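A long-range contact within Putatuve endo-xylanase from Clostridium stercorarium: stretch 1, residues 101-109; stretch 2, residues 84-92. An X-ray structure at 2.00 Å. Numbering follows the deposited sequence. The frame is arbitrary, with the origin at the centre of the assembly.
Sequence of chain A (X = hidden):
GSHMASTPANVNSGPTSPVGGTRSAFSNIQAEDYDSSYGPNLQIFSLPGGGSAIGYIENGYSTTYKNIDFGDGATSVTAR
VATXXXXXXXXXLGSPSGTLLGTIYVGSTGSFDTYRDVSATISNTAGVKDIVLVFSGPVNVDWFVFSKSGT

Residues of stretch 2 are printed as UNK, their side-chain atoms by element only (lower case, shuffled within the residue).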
# COMPACT_ATOMS: atom_id res chain seq x y z
N LEU A 101 -8.91 2.14 7.79
CA LEU A 101 -9.88 1.46 6.91
C LEU A 101 -9.76 -0.03 7.04
O LEU A 101 -10.73 -0.77 6.86
CB LEU A 101 -9.65 1.82 5.44
CG LEU A 101 -9.67 3.31 5.12
CD1 LEU A 101 -9.42 3.52 3.61
CD2 LEU A 101 -11.01 3.85 5.56
N GLY A 102 -8.54 -0.49 7.29
CA GLY A 102 -8.29 -1.92 7.38
C GLY A 102 -6.82 -2.18 7.59
O GLY A 102 -5.99 -1.27 7.45
N THR A 103 -6.52 -3.45 7.87
CA THR A 103 -5.15 -3.87 8.07
C THR A 103 -4.87 -5.11 7.24
O THR A 103 -5.58 -6.12 7.35
CB THR A 103 -4.92 -4.18 9.59
OG1 THR A 103 -5.21 -3.01 10.33
CG2 THR A 103 -3.46 -4.43 9.90
N ILE A 104 -3.80 -5.05 6.45
CA ILE A 104 -3.30 -6.22 5.72
C ILE A 104 -2.30 -6.96 6.62
O ILE A 104 -1.31 -6.38 7.02
CB ILE A 104 -2.59 -5.78 4.38
CG1 ILE A 104 -3.46 -4.79 3.58
CG2 ILE A 104 -2.28 -7.02 3.55
CD1 ILE A 104 -2.85 -4.41 2.21
N TYR A 105 -2.54 -8.24 6.88
CA TYR A 105 -1.68 -9.07 7.72
C TYR A 105 -0.80 -9.84 6.79
O TYR A 105 -1.23 -10.75 6.12
CB TYR A 105 -2.53 -10.02 8.62
CG TYR A 105 -3.23 -9.22 9.69
CD1 TYR A 105 -2.58 -8.86 10.87
CD2 TYR A 105 -4.53 -8.76 9.49
CE1 TYR A 105 -3.20 -8.05 11.82
CE2 TYR A 105 -5.16 -7.96 10.43
CZ TYR A 105 -4.48 -7.61 11.58
OH TYR A 105 -5.11 -6.83 12.50
N VAL A 106 0.46 -9.44 6.72
CA VAL A 106 1.36 -10.05 5.77
C VAL A 106 2.21 -11.11 6.50
O VAL A 106 2.98 -10.77 7.41
CB VAL A 106 2.26 -9.01 5.08
CG1 VAL A 106 3.06 -9.69 3.98
CG2 VAL A 106 1.44 -7.82 4.55
N GLY A 107 2.02 -12.38 6.13
CA GLY A 107 2.91 -13.44 6.57
C GLY A 107 4.19 -13.51 5.75
O GLY A 107 4.25 -13.03 4.61
N SER A 108 5.22 -14.14 6.32
CA SER A 108 6.46 -14.32 5.59
C SER A 108 6.21 -15.04 4.25
O SER A 108 5.44 -16.01 4.19
CB SER A 108 7.47 -15.10 6.46
OG SER A 108 8.50 -15.57 5.64
N THR A 109 6.82 -14.51 3.18
CA THR A 109 6.82 -15.10 1.86
C THR A 109 8.13 -15.90 1.61
O THR A 109 8.30 -16.51 0.54
CB THR A 109 6.62 -14.02 0.74
OG1 THR A 109 7.71 -13.07 0.76
CG2 THR A 109 5.40 -13.18 1.00
N UNK A 84 10.32 -11.38 4.95
CA UNK A 84 10.83 -12.54 5.67
C UNK A 84 10.18 -12.78 7.05
O UNK A 84 10.39 -13.82 7.64
o UNK A 84 14.98 -13.03 6.06
c UNK A 84 13.11 -12.65 4.65
n UNK A 84 15.39 -12.29 3.99
c UNK A 84 12.33 -12.38 5.88
c UNK A 84 14.58 -12.66 4.95
N UNK A 85 9.44 -11.82 7.57
CA UNK A 85 8.77 -11.94 8.87
C UNK A 85 7.37 -11.31 8.82
O UNK A 85 7.17 -10.31 8.13
n UNK A 85 11.01 -12.96 11.06
c UNK A 85 10.95 -11.96 10.18
o UNK A 85 11.93 -11.59 9.54
c UNK A 85 9.58 -11.28 9.98
N UNK A 86 6.43 -11.91 9.58
CA UNK A 86 5.05 -11.46 9.66
C UNK A 86 4.96 -10.00 10.07
O UNK A 86 5.60 -9.55 11.02
c UNK A 86 4.25 -12.33 10.63
N UNK A 87 4.12 -9.26 9.36
CA UNK A 87 4.01 -7.84 9.58
C UNK A 87 2.65 -7.37 9.08
O UNK A 87 1.85 -8.17 8.57
c UNK A 87 5.17 -7.09 7.44
o UNK A 87 5.19 -5.73 9.32
c UNK A 87 5.23 -7.11 8.95
N UNK A 88 2.35 -6.09 9.28
CA UNK A 88 1.04 -5.57 8.91
C UNK A 88 1.26 -4.27 8.16
O UNK A 88 2.26 -3.53 8.38
c UNK A 88 0.17 -5.27 10.15
o UNK A 88 0.85 -4.29 10.97
c UNK A 88 -0.04 -6.47 11.06
N UNK A 89 0.30 -3.98 7.29
CA UNK A 89 0.21 -2.69 6.63
C UNK A 89 -1.16 -2.14 6.96
O UNK A 89 -2.17 -2.72 6.63
c UNK A 89 1.63 -3.68 4.76
c UNK A 89 1.79 -4.13 3.30
c UNK A 89 0.28 -1.47 4.36
c UNK A 89 0.38 -2.85 5.09
N UNK A 90 -1.19 -1.00 7.64
CA UNK A 90 -2.43 -0.32 7.87
C UNK A 90 -2.76 0.54 6.67
O UNK A 90 -1.87 1.12 6.05
c UNK A 90 -2.32 0.60 11.65
c UNK A 90 -2.37 -0.27 10.40
n UNK A 90 -2.77 0.06 12.77
o UNK A 90 -1.90 1.75 11.58
c UNK A 90 -2.30 0.56 9.11
N UNK A 91 -4.05 0.60 6.36
CA UNK A 91 -4.58 1.41 5.28
C UNK A 91 -5.47 2.49 5.92
O UNK A 91 -6.49 2.17 6.52
c UNK A 91 -5.36 0.56 4.20
c UNK A 91 -5.76 1.46 3.03
c UNK A 91 -4.50 -0.62 3.70
N UNK A 92 -5.04 3.75 5.81
CA UNK A 92 -5.66 4.85 6.53
C UNK A 92 -6.03 6.01 5.61
O UNK A 92 -5.49 6.13 4.50
c UNK A 92 -4.35 4.50 12.11
n UNK A 92 -5.32 5.39 12.22
c UNK A 92 -4.26 4.46 8.64
c UNK A 92 -3.85 5.20 9.82
n UNK A 92 -3.66 4.38 10.99
n UNK A 92 -4.07 3.70 13.11
c UNK A 92 -4.71 5.42 7.59
O HOH W 1 -3.92 -2.64 12.77

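Position 84 carries five side-chain atoms, an unbranched run of three carbons whose last holds one oxygen and one nitrogen. The CA-to-CB bond points away from stretch 1, and only the backbone engages, its O accepting a weak hydrogen bond from Ser-108 OG. A terminal amide on a long arm makes the residue Gln-84; the bond from Ser-108 OG to Gln-84 O measures 3.3 Å. Position 85 has the same amide one carbon shorter, two carbons with an oxygen and a nitrogen on the second; its CA-to-CB bond also points away, and its side chain makes no close contact with stretch 1. It is Asn-85. At position 86 a single carbon completes the side chain, and the CA makes a CA-H...O contact with Val-106 O. This is Ala-86, with CA 3.1 Å from Val-106 O.

Position 87 shows a first carbon bearing one oxygen and one carbon, the latter near Val-106 CB. This branched hydroxyl side chain is Thr-87; its CG2 approaches Val-106 CB at 4.2 Å, while the hydroxyl is bonded elsewhere in the structure. Position 88 repeats the three-atom fork on the other face of the sheet, touching Tyr-105 and Thr-103. It is Thr-88; its CG2 rests 3.5 Å from Tyr-105 CD1, and its CB is 3.7 Å from Thr-103 CG2.

Position 89 has four carbons and no heteroatom, forked at the first; the end of the longer, two-carbon arm lies against Val-106 CG2. This is Ile-89, with CD1 3.9 Å from Val-106 CG2 and CB 4.2 Å from Ile-104 CB. Position 90 again has three carbons ending in an oxygen and a nitrogen, and a water links it to Thr-103. It is Gln-90; the water accepts from Gln-90 NE2 at 2.9 Å and is hydrogen-bonded to Thr-103 OG1 at 2.8 Å. Position 91 bears three carbons, two of them on the first, set against Leu-101 and Ile-104. It is Val-91; its CG1 lies 4.2 Å from Leu-101 CD1 and its CG2 4.3 Å from Ile-104 CG1. Position 92 has three carbons, a nitrogen, and a carbon carrying two more nitrogens; its CA-to-CB bond points away from stretch 1, and the side chain makes no close contact there. The guanidinium identifies Arg-92, whose NE donates to Gln-90 OE1 at 3.2 Å.

The contact is an antiparallel strand pairing. Val-106 N donates to Thr-87 O at 2.6 Å and Thr-87 N to Val-106 O at 2.7 Å; Ile-104 N donates to Ile-89 O at 2.8 Å and Ile-89 N to Ile-104 O at 2.9 Å. Beyond them, Val-91 N donates to Gly-102 O at 2.9 Å, and Leu-101 N donates to Val-91 O at 2.7 Å. Alternation then sorts the side chains: Ile-104, Val-106, Ile-89 and Val-91 pack on a buried, largely apolar face that Thr-87 shares, whereas Thr-103, Tyr-105, Thr-88 and Gln-90 occupy the more exposed one.

Stretch 2 (84-92) QNATTIQVR
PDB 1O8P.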